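Local structure of Alr3699 protein (Nostoc sp., 4XSO) at residues 99-104 with 379-384; 122-127 with 145-150; 192-197 with 280-285; 199-204 with 268-273. The protein is of unspecified function but belongs, with its two Rossmann-like domains, to the GT-B class of glycosyltransferases. One frame throughout, in Å; residues are numbered along the deposited sequence.

Interaction 1: residues 99-104 with 379-384; sequences LIYANT and ETLSSL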
loop_
_atom_site.group_PDB
_atom_site.type_symbol
_atom_site.label_atom_id
_atom_site.label_comp_id
_atom_site.label_asym_id
_atom_site.label_seq_id
_atom_site.Cartn_x
_atom_site.Cartn_y
_atom_site.Cartn_z
ATOM N N LEU A 99 4.447 -14.981 9.689
ATOM C CA LEU A 99 5.411 -13.955 9.811
ATOM C C LEU A 99 5.908 -13.551 8.404
ATOM O O LEU A 99 6.064 -14.397 7.515
ATOM C CB LEU A 99 6.587 -14.514 10.633
ATOM C CG LEU A 99 7.679 -13.431 10.907
ATOM C CD1 LEU A 99 8.138 -13.449 12.335
ATOM C CD2 LEU A 99 8.893 -13.548 10.004
ATOM N N ILE A 100 6.180 -12.265 8.230
ATOM C CA ILE A 100 6.661 -11.728 6.988
ATOM C C ILE A 100 8.075 -11.258 7.252
ATOM O O ILE A 100 8.309 -10.488 8.214
ATOM C CB ILE A 100 5.817 -10.515 6.506
ATOM C CG1 ILE A 100 4.364 -10.905 6.278
ATOM C CG2 ILE A 100 6.343 -9.934 5.240
ATOM C CD1 ILE A 100 3.522 -9.622 6.145
ATOM N N TYR A 101 9.019 -11.724 6.398
ATOM C CA TYR A 101 10.445 -11.442 6.619
ATOM C C TYR A 101 10.964 -10.768 5.360
ATOM O O TYR A 101 11.177 -11.414 4.326
ATOM C CB TYR A 101 11.152 -12.764 6.954
ATOM C CG TYR A 101 12.550 -12.733 7.440
ATOM C CD1 TYR A 101 13.593 -12.340 6.632
ATOM C CD2 TYR A 101 12.859 -13.285 8.685
ATOM C CE1 TYR A 101 14.915 -12.439 7.054
ATOM C CE2 TYR A 101 14.179 -13.377 9.139
ATOM C CZ TYR A 101 15.199 -12.956 8.333
ATOM O OH TYR A 101 16.498 -13.056 8.780
ATOM N N ALA A 102 11.041 -9.450 5.439
ATOM C CA ALA A 102 11.463 -8.590 4.304
ATOM C C ALA A 102 12.968 -8.431 4.303
ATOM O O ALA A 102 13.569 -7.996 5.303
ATOM C CB ALA A 102 10.791 -7.238 4.405
ATOM N N ASN A 103 13.552 -8.749 3.145
ATOM C CA ASN A 103 14.975 -8.862 2.976
ATOM C C ASN A 103 15.638 -7.730 2.152
ATOM O O ASN A 103 16.843 -7.713 1.985
ATOM C CB ASN A 103 15.289 -10.239 2.403
ATOM C CG ASN A 103 16.713 -10.690 2.730
ATOM O OD1 ASN A 103 17.067 -10.781 3.871
ATOM N ND2 ASN A 103 17.509 -11.012 1.707
ATOM N N THR A 104 14.837 -6.793 1.666
ATOM C CA THR A 104 15.320 -5.694 0.841
ATOM C C THR A 104 14.359 -4.560 1.044
ATOM O O THR A 104 13.304 -4.716 1.705
ATOM C CB THR A 104 15.379 -6.017 -0.686
ATOM O OG1 THR A 104 14.044 -6.090 -1.223
ATOM C CG2 THR A 104 16.149 -7.276 -0.961
ATOM N N GLU A 379 16.419 -18.160 17.607
ATOM C CA GLU A 379 16.146 -17.582 18.931
ATOM C C GLU A 379 15.512 -16.236 18.797
ATOM O O GLU A 379 14.516 -15.915 19.482
ATOM C CB GLU A 379 17.409 -17.476 19.789
ATOM C CG GLU A 379 17.858 -18.914 20.114
ATOM C CD GLU A 379 19.091 -19.076 21.017
ATOM O OE1 GLU A 379 19.603 -18.090 21.581
ATOM O OE2 GLU A 379 19.566 -20.236 21.137
ATOM N N THR A 380 16.018 -15.436 17.883
ATOM C CA THR A 380 15.440 -14.112 17.757
ATOM C C THR A 380 13.971 -14.207 17.219
ATOM O O THR A 380 13.108 -13.506 17.684
ATOM C CB THR A 380 16.348 -13.222 16.918
ATOM O OG1 THR A 380 17.677 -13.185 17.501
ATOM C CG2 THR A 380 15.780 -11.841 16.894
ATOM N N LEU A 381 13.682 -15.103 16.276
ATOM C CA LEU A 381 12.304 -15.315 15.814
ATOM C C LEU A 381 11.358 -15.858 16.922
ATOM O O LEU A 381 10.212 -15.437 17.016
ATOM C CB LEU A 381 12.271 -16.217 14.597
ATOM C CG LEU A 381 12.859 -15.509 13.364
ATOM C CD1 LEU A 381 12.950 -16.483 12.226
ATOM C CD2 LEU A 381 12.094 -14.246 12.982
ATOM N N SER A 382 11.818 -16.758 17.773
ATOM C CA SER A 382 10.921 -17.307 18.800
ATOM C C SER A 382 10.675 -16.251 19.879
ATOM O O SER A 382 9.661 -16.241 20.545
ATOM C CB SER A 382 11.512 -18.549 19.403
ATOM O OG SER A 382 12.672 -18.172 20.053
ATOM N N SER A 383 11.623 -15.336 20.034
ATOM C CA SER A 383 11.450 -14.152 20.847
ATOM C C SER A 383 10.216 -13.292 20.484
ATOM O O SER A 383 9.858 -12.427 21.231
ATOM C CB SER A 383 12.716 -13.315 20.732
ATOM O OG SER A 383 12.538 -12.054 21.302
ATOM N N LEU A 384 9.560 -13.521 19.356
ATOM C CA LEU A 384 8.343 -12.781 19.028
ATOM C C LEU A 384 7.209 -13.703 18.512
ATOM O O LEU A 384 7.037 -14.832 19.014
ATOM C CB LEU A 384 8.719 -11.672 18.031
ATOM C CG LEU A 384 9.182 -12.066 16.632
ATOM C CD1 LEU A 384 8.008 -11.901 15.694
ATOM C CD2 LEU A 384 10.319 -11.215 16.107
#
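L99 holds CG anti to the backbone N (chi1 -176°), and L381 swings its own CG opposite the carbonyl carbon (chi1 -70°); the two leucines thereby meet through terminal methyls, L99 CD1 lying 4.1 Å from L381 CD2, with the side chains crossing at about a right angle. The same L99 CD1 also touches L384 CD1 at 3.7 Å, again in a perpendicular crossing, so one methyl of the strand is shared by two leucines of the C-terminal segment. L381 CD2 reaches further to the edge of the Y101 ring, close to its plane, 4.5 Å from CE2. No hydrogen bond joins 99-104 to 379-384. The polar end of Y101 is used within the N-terminal domain, where OH bonds H125 ND1. L381 also rests on I9 and V123, from the strands flanking 99-102. Within 379-384, E379 O accepts both S383 N and S382 OG, each at 3.0 Å and from the same face of the carbonyl plane. L384, the last modelled residue, is exposed, whereas the other three touching residues are buried. A C-terminal helix that returns to pack on the N-terminal domain, as 370-382 does here, is a hallmark of the GT-B fold.

Interaction 2: residues 122-127 with 145-150; sequences LVYHLH and NLANRF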
loop_
_atom_site.group_PDB
_atom_site.type_symbol
_atom_site.label_atom_id
_atom_site.label_comp_id
_atom_site.label_asym_id
_atom_site.label_seq_id
_atom_site.Cartn_x
_atom_site.Cartn_y
_atom_site.Cartn_z
ATOM N N LEU A 122 6.172 -8.499 11.261
ATOM C CA LEU A 122 7.113 -8.211 10.225
ATOM C C LEU A 122 8.504 -8.090 10.859
ATOM O O LEU A 122 8.706 -7.428 11.898
ATOM C CB LEU A 122 6.733 -6.901 9.592
ATOM C CG LEU A 122 7.720 -6.230 8.646
ATOM C CD1 LEU A 122 7.758 -7.016 7.360
ATOM C CD2 LEU A 122 7.372 -4.729 8.393
ATOM N N VAL A 123 9.439 -8.708 10.166
ATOM C CA VAL A 123 10.862 -8.605 10.403
ATOM C C VAL A 123 11.456 -8.036 9.150
ATOM O O VAL A 123 11.116 -8.440 8.051
ATOM C CB VAL A 123 11.523 -9.984 10.635
ATOM C CG1 VAL A 123 13.013 -9.766 10.767
ATOM C CG2 VAL A 123 10.960 -10.680 11.896
ATOM N N TYR A 124 12.307 -7.056 9.318
ATOM C CA TYR A 124 13.091 -6.496 8.284
ATOM C C TYR A 124 14.571 -6.899 8.528
ATOM O O TYR A 124 15.115 -6.599 9.560
ATOM C CB TYR A 124 12.989 -4.974 8.375
ATOM C CG TYR A 124 13.792 -4.138 7.385
ATOM C CD1 TYR A 124 14.116 -4.597 6.154
ATOM C CD2 TYR A 124 14.156 -2.811 7.712
ATOM C CE1 TYR A 124 14.805 -3.806 5.253
ATOM C CE2 TYR A 124 14.848 -2.005 6.832
ATOM C CZ TYR A 124 15.156 -2.517 5.596
ATOM O OH TYR A 124 15.797 -1.744 4.658
ATOM N N HIS A 125 15.175 -7.571 7.569
ATOM C CA HIS A 125 16.613 -7.857 7.585
ATOM C C HIS A 125 17.306 -6.924 6.685
ATOM O O HIS A 125 17.057 -6.943 5.487
ATOM C CB HIS A 125 16.843 -9.260 7.089
ATOM C CG HIS A 125 18.188 -9.769 7.414
ATOM N ND1 HIS A 125 18.397 -11.073 7.762
ATOM C CD2 HIS A 125 19.396 -9.154 7.468
ATOM C CE1 HIS A 125 19.684 -11.260 7.989
ATOM N NE2 HIS A 125 20.313 -10.116 7.810
ATOM N N LEU A 126 18.081 -6.039 7.304
ATOM C CA LEU A 126 18.681 -4.906 6.676
ATOM C C LEU A 126 20.064 -5.367 6.230
ATOM O O LEU A 126 20.953 -5.671 7.070
ATOM C CB LEU A 126 18.790 -3.813 7.733
ATOM C CG LEU A 126 19.480 -2.489 7.351
ATOM C CD1 LEU A 126 18.768 -1.755 6.224
ATOM C CD2 LEU A 126 19.578 -1.572 8.550
ATOM N N HIS A 127 20.264 -5.445 4.928
ATOM C CA HIS A 127 21.530 -5.826 4.383
ATOM C C HIS A 127 22.285 -4.620 3.788
ATOM O O HIS A 127 23.412 -4.804 3.305
ATOM C CB HIS A 127 21.378 -6.863 3.278
ATOM C CG HIS A 127 20.772 -8.155 3.720
ATOM N ND1 HIS A 127 21.511 -9.147 4.302
ATOM C CD2 HIS A 127 19.508 -8.632 3.635
ATOM C CE1 HIS A 127 20.744 -10.181 4.584
ATOM N NE2 HIS A 127 19.525 -9.906 4.165
ATOM N N ASN A 145 10.690 5.017 8.210
ATOM C CA ASN A 145 9.408 5.245 8.851
ATOM C C ASN A 145 8.568 3.945 8.932
ATOM O O ASN A 145 7.966 3.640 9.943
ATOM C CB ASN A 145 8.664 6.266 8.083
ATOM C CG ASN A 145 7.232 6.428 8.581
ATOM O OD1 ASN A 145 6.281 6.491 7.780
ATOM N ND2 ASN A 145 7.071 6.507 9.909
ATOM N N LEU A 146 8.511 3.210 7.847
ATOM C CA LEU A 146 7.735 1.996 7.840
ATOM C C LEU A 146 8.352 0.982 8.827
ATOM O O LEU A 146 7.664 0.302 9.576
ATOM C CB LEU A 146 7.669 1.417 6.433
ATOM C CG LEU A 146 6.780 2.312 5.502
ATOM C CD1 LEU A 146 6.651 1.731 4.115
ATOM C CD2 LEU A 146 5.391 2.383 6.081
ATOM N N ALA A 147 9.657 0.892 8.815
ATOM C CA ALA A 147 10.328 -0.056 9.740
ATOM C C ALA A 147 9.989 0.303 11.171
ATOM O O ALA A 147 9.528 -0.555 11.983
ATOM C CB ALA A 147 11.845 -0.043 9.426
ATOM N N ASN A 148 10.122 1.598 11.496
ATOM C CA ASN A 148 9.903 2.060 12.834
ATOM C C ASN A 148 8.491 1.803 13.277
ATOM O O ASN A 148 8.227 1.467 14.432
ATOM C CB ASN A 148 10.180 3.594 12.979
ATOM C CG ASN A 148 11.640 3.914 12.883
ATOM O OD1 ASN A 148 12.463 3.007 12.924
ATOM N ND2 ASN A 148 11.982 5.200 12.784
ATOM N N ARG A 149 7.562 1.947 12.375
ATOM C CA ARG A 149 6.169 1.785 12.798
ATOM C C ARG A 149 5.663 0.320 12.746
ATOM O O ARG A 149 4.765 -0.062 13.533
ATOM C CB ARG A 149 5.236 2.651 11.968
ATOM C CG ARG A 149 3.773 2.565 12.436
ATOM C CD ARG A 149 2.848 3.696 11.926
ATOM N NE ARG A 149 1.595 3.769 12.723
ATOM C CZ ARG A 149 0.542 4.551 12.443
ATOM N NH1 ARG A 149 0.550 5.381 11.392
ATOM N NH2 ARG A 149 -0.530 4.522 13.245
ATOM N N PHE A 150 6.122 -0.442 11.778
ATOM C CA PHE A 150 5.474 -1.768 11.563
ATOM C C PHE A 150 6.328 -2.948 11.866
ATOM O O PHE A 150 5.823 -4.081 11.979
ATOM C CB PHE A 150 5.027 -1.888 10.122
ATOM C CG PHE A 150 3.980 -0.892 9.759
ATOM C CD1 PHE A 150 2.692 -1.077 10.208
ATOM C CD2 PHE A 150 4.324 0.301 9.144
ATOM C CE1 PHE A 150 1.720 -0.111 9.956
ATOM C CE2 PHE A 150 3.370 1.278 8.904
ATOM C CZ PHE A 150 2.058 1.061 9.292
HETATM O O HOH W 1 5.495 -6.381 13.108
#
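The Y124 ring receives the methyl of A147 obliquely, with CB 4.0 Å from Y124 CD2, and one of its faces carries L126 CA, displaced toward the rim. F150 turns its ring away from the strand: one face takes CG of its neighbour R149, while F116 of the same chain meets the ring at about 40° between planes and F116 of the second subunit at about 55°. At the strand's end and just after it, the rings of H125 and H127 lie partly face on face, H127 CE1 3.2 Å above the H125 plane. The two segments are strand and helix of the beta-alpha-beta unit 122-126, 137-150, 153-156 in the N-terminal Rossmann-like domain, and the helix packs on the sheet through A147 and the start of the F150 side chain. L122 has CG anti to the backbone N (chi1 168°), which carries CD2 to within 4.1 Å of F150 CB; its CB lies 3.8 Å from F150 O. A water ties the backbones together where the helix ends: it accepts from L122 N at 2.9 Å and donates to F150 O at 2.6 Å. H127 NE2 hydrogen-bonds N103 OD1, just past strand 99-102, and ND1 a glycerol.

Interaction 3: residues 192-197 with 280-285; sequences SDISKL and MAACDL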
loop_
_atom_site.group_PDB
_atom_site.type_symbol
_atom_site.label_atom_id
_atom_site.label_comp_id
_atom_site.label_asym_id
_atom_site.label_seq_id
_atom_site.Cartn_x
_atom_site.Cartn_y
_atom_site.Cartn_z
ATOM N N SER A 192 47.513 -30.630 -1.471
ATOM C CA SER A 192 47.740 -31.171 -2.801
ATOM C C SER A 192 46.780 -30.632 -3.881
ATOM O O SER A 192 47.159 -30.550 -5.037
ATOM C CB SER A 192 47.762 -32.710 -2.748
ATOM O OG SER A 192 46.520 -33.181 -2.273
ATOM N N ASP A 193 45.545 -30.269 -3.537
ATOM C CA ASP A 193 44.682 -29.526 -4.464
ATOM C C ASP A 193 45.247 -28.098 -4.706
ATOM O O ASP A 193 45.217 -27.627 -5.820
ATOM C CB ASP A 193 43.229 -29.397 -3.946
ATOM C CG ASP A 193 42.427 -30.697 -4.094
ATOM O OD1 ASP A 193 42.900 -31.606 -4.804
ATOM O OD2 ASP A 193 41.328 -30.831 -3.500
ATOM N N ILE A 194 45.745 -27.453 -3.653
ATOM C CA ILE A 194 46.338 -26.137 -3.746
ATOM C C ILE A 194 47.484 -26.185 -4.753
ATOM O O ILE A 194 47.463 -25.478 -5.732
ATOM C CB ILE A 194 46.841 -25.602 -2.386
ATOM C CG1 ILE A 194 45.661 -25.295 -1.453
ATOM C CG2 ILE A 194 47.687 -24.330 -2.555
ATOM C CD1 ILE A 194 46.073 -25.029 -0.003
ATOM N N SER A 195 48.432 -27.086 -4.533
ATOM C CA SER A 195 49.629 -27.184 -5.395
ATOM C C SER A 195 49.251 -27.445 -6.832
ATOM O O SER A 195 49.791 -26.815 -7.734
ATOM C CB SER A 195 50.596 -28.254 -4.870
ATOM O OG SER A 195 51.737 -28.299 -5.730
ATOM N N LYS A 196 48.274 -28.316 -7.071
ATOM C CA LYS A 196 47.863 -28.558 -8.442
ATOM C C LYS A 196 47.255 -27.366 -9.124
ATOM O O LYS A 196 47.470 -27.092 -10.338
ATOM C CB LYS A 196 46.882 -29.749 -8.509
ATOM C CG LYS A 196 47.613 -31.098 -8.425
ATOM C CD LYS A 196 48.931 -31.112 -9.254
ATOM C CE LYS A 196 49.408 -32.494 -9.702
ATOM N NZ LYS A 196 48.772 -32.939 -10.986
ATOM N N LEU A 197 46.388 -26.716 -8.384
ATOM C CA LEU A 197 45.712 -25.566 -8.915
ATOM C C LEU A 197 46.711 -24.435 -9.253
ATOM O O LEU A 197 46.586 -23.825 -10.331
ATOM C CB LEU A 197 44.594 -25.105 -7.944
ATOM C CG LEU A 197 43.755 -23.907 -8.389
ATOM C CD1 LEU A 197 43.060 -24.133 -9.722
ATOM C CD2 LEU A 197 42.707 -23.604 -7.336
ATOM N N MET A 280 40.888 -19.245 -3.555
ATOM C CA MET A 280 41.389 -18.511 -2.358
ATOM C C MET A 280 42.576 -19.258 -1.696
ATOM O O MET A 280 43.632 -18.717 -1.363
ATOM C CB MET A 280 40.244 -18.332 -1.374
ATOM C CG MET A 280 39.150 -17.309 -1.762
ATOM S SD MET A 280 37.967 -16.956 -0.445
ATOM C CE MET A 280 37.190 -15.567 -1.303
ATOM N N ALA A 281 42.383 -20.552 -1.508
ATOM C CA ALA A 281 43.401 -21.392 -0.945
ATOM C C ALA A 281 44.670 -21.329 -1.752
ATOM O O ALA A 281 45.762 -21.356 -1.180
ATOM C CB ALA A 281 42.927 -22.839 -0.826
ATOM N N ALA A 282 44.562 -21.209 -3.064
ATOM C CA ALA A 282 45.753 -21.120 -3.846
ATOM C C ALA A 282 46.433 -19.753 -3.854
ATOM O O ALA A 282 47.504 -19.646 -4.360
ATOM C CB ALA A 282 45.474 -21.567 -5.230
ATOM N N CYS A 283 45.811 -18.725 -3.303
ATOM C CA CYS A 283 46.451 -17.398 -3.185
ATOM C C CYS A 283 47.405 -17.436 -2.004
ATOM O O CYS A 283 47.380 -18.383 -1.181
ATOM C CB CYS A 283 45.384 -16.356 -2.954
ATOM S SG CYS A 283 44.394 -16.158 -4.442
ATOM N N ASP A 284 48.267 -16.435 -1.941
ATOM C CA ASP A 284 49.121 -16.207 -0.796
ATOM C C ASP A 284 48.540 -15.062 0.010
ATOM O O ASP A 284 48.790 -14.972 1.164
ATOM C CB ASP A 284 50.542 -15.937 -1.285
ATOM C CG ASP A 284 51.119 -17.137 -2.071
ATOM O OD1 ASP A 284 51.450 -18.092 -1.337
ATOM O OD2 ASP A 284 51.173 -17.175 -3.367
ATOM N N LEU A 285 47.704 -14.220 -0.602
ATOM C CA LEU A 285 47.010 -13.125 0.085
ATOM C C LEU A 285 45.742 -12.852 -0.683
ATOM O O LEU A 285 45.727 -12.956 -1.902
ATOM C CB LEU A 285 47.889 -11.886 0.105
ATOM C CG LEU A 285 47.301 -10.542 0.492
ATOM C CD1 LEU A 285 46.923 -10.632 1.981
ATOM C CD2 LEU A 285 48.294 -9.361 0.270
#
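Apolar packing carries the whole contact between 192-197 and 280-285, and I194 does most of it. I194 CG1 lies 3.7 Å from the methyl CB of A281, and I194 CD1 follows at 3.9 Å from the same CB. With CG1 opposite the carbonyl carbon (chi1 -69°), the other branch, I194 CG2, runs over the backbone, 4.0 Å from A282 CA and 3.8 Å from A281 O. One turn on, L197 extends CG anti to its backbone N (chi1 -178°) and sets CD2 4.0 Å from A282 CB. The partners on 280-285 being two alanines, the backbones come very close, with I194 CA and A282 CA 5.1 Å apart. No hydrogen bond crosses between the segments; within them L197 N bonds D193 O and C283 N bonds M280 O at 2.9 Å. R198, just beyond L197, makes a salt bridge from NH1 to D284 OD2 and hydrogen-bonds A282 O. Helix 191-201 thus lies against helix 276-282, L197 also touching Q278 and L279, while T189 in the preceding loop touches I194 and A281; beyond the alanines the chain goes on into strand 285-287 beside strand 207-212, D284 and L285 bonding V208.

Interaction 4: residues 199-204 with 268-273; sequences QQLGVA and KFLGFR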
loop_
_atom_site.group_PDB
_atom_site.type_symbol
_atom_site.label_atom_id
_atom_site.label_comp_id
_atom_site.label_asym_id
_atom_site.label_seq_id
_atom_site.Cartn_x
_atom_site.Cartn_y
_atom_site.Cartn_z
ATOM N N GLN A 199 49.741 -24.846 -10.111
ATOM C CA GLN A 199 50.439 -25.375 -11.276
ATOM C C GLN A 199 49.671 -25.117 -12.535
ATOM O O GLN A 199 50.235 -24.563 -13.448
ATOM C CB GLN A 199 50.741 -26.884 -11.151
ATOM C CG GLN A 199 52.000 -27.141 -10.362
ATOM C CD GLN A 199 52.306 -28.624 -10.093
ATOM O OE1 GLN A 199 51.428 -29.500 -10.152
ATOM N NE2 GLN A 199 53.563 -28.904 -9.766
ATOM N N GLN A 200 48.388 -25.488 -12.575
ATOM C CA GLN A 200 47.569 -25.297 -13.738
ATOM C C GLN A 200 47.361 -23.829 -14.063
ATOM O O GLN A 200 47.140 -23.456 -15.210
ATOM C CB GLN A 200 46.239 -25.978 -13.533
ATOM C CG GLN A 200 46.401 -27.495 -13.473
ATOM C CD GLN A 200 45.082 -28.248 -13.581
ATOM O OE1 GLN A 200 44.022 -27.655 -13.679
ATOM N NE2 GLN A 200 45.154 -29.566 -13.577
ATOM N N LEU A 201 47.375 -22.990 -13.045
ATOM C CA LEU A 201 47.193 -21.582 -13.240
ATOM C C LEU A 201 48.484 -20.956 -13.623
ATOM O O LEU A 201 48.486 -19.815 -14.004
ATOM C CB LEU A 201 46.665 -20.925 -11.975
ATOM C CG LEU A 201 45.218 -21.211 -11.703
ATOM C CD1 LEU A 201 44.771 -20.483 -10.462
ATOM C CD2 LEU A 201 44.371 -20.820 -12.912
ATOM N N GLY A 202 49.596 -21.663 -13.459
ATOM C CA GLY A 202 50.858 -21.107 -13.873
ATOM C C GLY A 202 51.400 -20.120 -12.874
ATOM O O GLY A 202 52.247 -19.312 -13.218
ATOM N N VAL A 203 51.022 -20.249 -11.601
ATOM C CA VAL A 203 51.511 -19.298 -10.616
ATOM C C VAL A 203 52.273 -19.912 -9.499
ATOM O O VAL A 203 52.326 -19.337 -8.419
ATOM C CB VAL A 203 50.343 -18.541 -9.981
ATOM C CG1 VAL A 203 49.652 -17.704 -11.028
ATOM C CG2 VAL A 203 49.335 -19.535 -9.353
ATOM N N ALA A 204 52.839 -21.078 -9.716
ATOM C CA ALA A 204 53.392 -21.873 -8.591
ATOM C C ALA A 204 54.598 -21.219 -7.930
ATOM O O ALA A 204 54.747 -21.252 -6.709
ATOM C CB ALA A 204 53.718 -23.290 -9.026
ATOM N N LYS A 268 46.290 -11.954 -14.014
ATOM C CA LYS A 268 45.507 -12.961 -14.762
ATOM C C LYS A 268 44.035 -12.742 -14.487
ATOM O O LYS A 268 43.601 -12.807 -13.329
ATOM C CB LYS A 268 45.945 -14.406 -14.432
ATOM C CG LYS A 268 47.322 -14.773 -14.970
ATOM C CD LYS A 268 47.822 -16.172 -14.560
ATOM C CE LYS A 268 47.060 -17.316 -15.239
ATOM N NZ LYS A 268 47.729 -17.882 -16.467
ATOM N N PHE A 269 43.251 -12.445 -15.524
ATOM C CA PHE A 269 41.806 -12.439 -15.403
ATOM C C PHE A 269 41.305 -13.891 -15.563
ATOM O O PHE A 269 41.493 -14.491 -16.634
ATOM C CB PHE A 269 41.159 -11.596 -16.469
ATOM C CG PHE A 269 41.379 -10.104 -16.328
ATOM C CD1 PHE A 269 42.496 -9.490 -16.856
ATOM C CD2 PHE A 269 40.408 -9.306 -15.752
ATOM C CE1 PHE A 269 42.654 -8.099 -16.784
ATOM C CE2 PHE A 269 40.557 -7.944 -15.651
ATOM C CZ PHE A 269 41.697 -7.321 -16.183
ATOM N N LEU A 270 40.679 -14.478 -14.526
ATOM C CA LEU A 270 40.179 -15.888 -14.651
ATOM C C LEU A 270 38.741 -15.987 -15.046
ATOM O O LEU A 270 38.186 -17.099 -15.275
ATOM C CB LEU A 270 40.386 -16.687 -13.354
ATOM C CG LEU A 270 41.760 -16.710 -12.795
ATOM C CD1 LEU A 270 41.826 -17.647 -11.600
ATOM C CD2 LEU A 270 42.709 -17.142 -13.893
ATOM N N GLY A 271 38.078 -14.866 -15.060
ATOM C CA GLY A 271 36.675 -14.857 -15.337
ATOM C C GLY A 271 35.810 -15.347 -14.160
ATOM O O GLY A 271 36.264 -15.415 -13.039
ATOM N N PHE A 272 34.551 -15.665 -14.414
ATOM C CA PHE A 272 33.671 -16.127 -13.315
ATOM C C PHE A 272 34.035 -17.551 -12.918
ATOM O O PHE A 272 34.100 -18.430 -13.752
ATOM C CB PHE A 272 32.203 -16.033 -13.709
ATOM C CG PHE A 272 31.259 -16.490 -12.630
ATOM C CD1 PHE A 272 31.040 -17.855 -12.398
ATOM C CD2 PHE A 272 30.569 -15.573 -11.853
ATOM C CE1 PHE A 272 30.170 -18.276 -11.396
ATOM C CE2 PHE A 272 29.688 -15.998 -10.854
ATOM C CZ PHE A 272 29.497 -17.344 -10.641
ATOM N N ARG A 273 34.300 -17.774 -11.640
ATOM C CA ARG A 273 34.623 -19.091 -11.169
ATOM C C ARG A 273 33.673 -19.494 -10.063
ATOM O O ARG A 273 33.321 -18.694 -9.193
ATOM C CB ARG A 273 36.056 -19.137 -10.674
ATOM C CG ARG A 273 37.097 -18.808 -11.730
ATOM C CD ARG A 273 37.306 -19.986 -12.629
ATOM N NE ARG A 273 37.949 -21.085 -11.866
ATOM C CZ ARG A 273 39.112 -21.608 -12.125
ATOM N NH1 ARG A 273 39.788 -21.209 -13.185
ATOM N NH2 ARG A 273 39.569 -22.600 -11.359
#
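K268 starts with CB pointing toward 199-204, and its CG stands opposite the carbonyl carbon (chi1 -70°). K268 CD follows, 4.3 Å from V203 CG1 and 3.7 Å from L201 O. The chain then bends at chi3 (70°) and chi4 (97°), which keeps it curled round that carbonyl: K268 CE is 3.1 Å and K268 NZ 3.2 Å from L201 O. The aliphatic part of the lysine thus lies against the end of helix 191-201. That end is a Schellman motif: G202 takes positive phi, and two bonds run back into the last turn, one of them G202 N to Q199 O at 3.0 Å. K268 belongs to strand 267-271, an outermost strand of the parallel sheet in the C-terminal Rossmann-like domain, and pairs along the backbone with A237 and L239 of strand 235-240. Two residues on, L270 completes the contact from the same strand. L270 CD2 meets L201 CD2 methyl to methyl at 4.2 Å, the two side chains crossing at about a right angle. L279 of helix 276-282 touches both of these leucines and also R273, whose guanidinium NH2 forms a salt bridge with D275.

Overall arrangement
The four contacts fall into two pairs, one in each Rossmann-like domain and on opposite sides of the chain's centre. Interactions 1 and 2 lie with centres 10 Å apart on neighbouring strands of the seven-stranded sheet, and a probable backbone hydrogen bond from A102 N to V123 O links them. Interactions 3 and 4, also 10 Å apart, share helix 191-201, which meets helix 276-282 in one and strand 267-271 in the other. Between the pairs the centres are 39 to 43 Å apart and nothing touches. Along the chain, interaction 2 precedes interaction 3, which encloses interaction 4; interaction 1 spans them all, bringing the C-terminal segment back to the first domain after the chain has built the second.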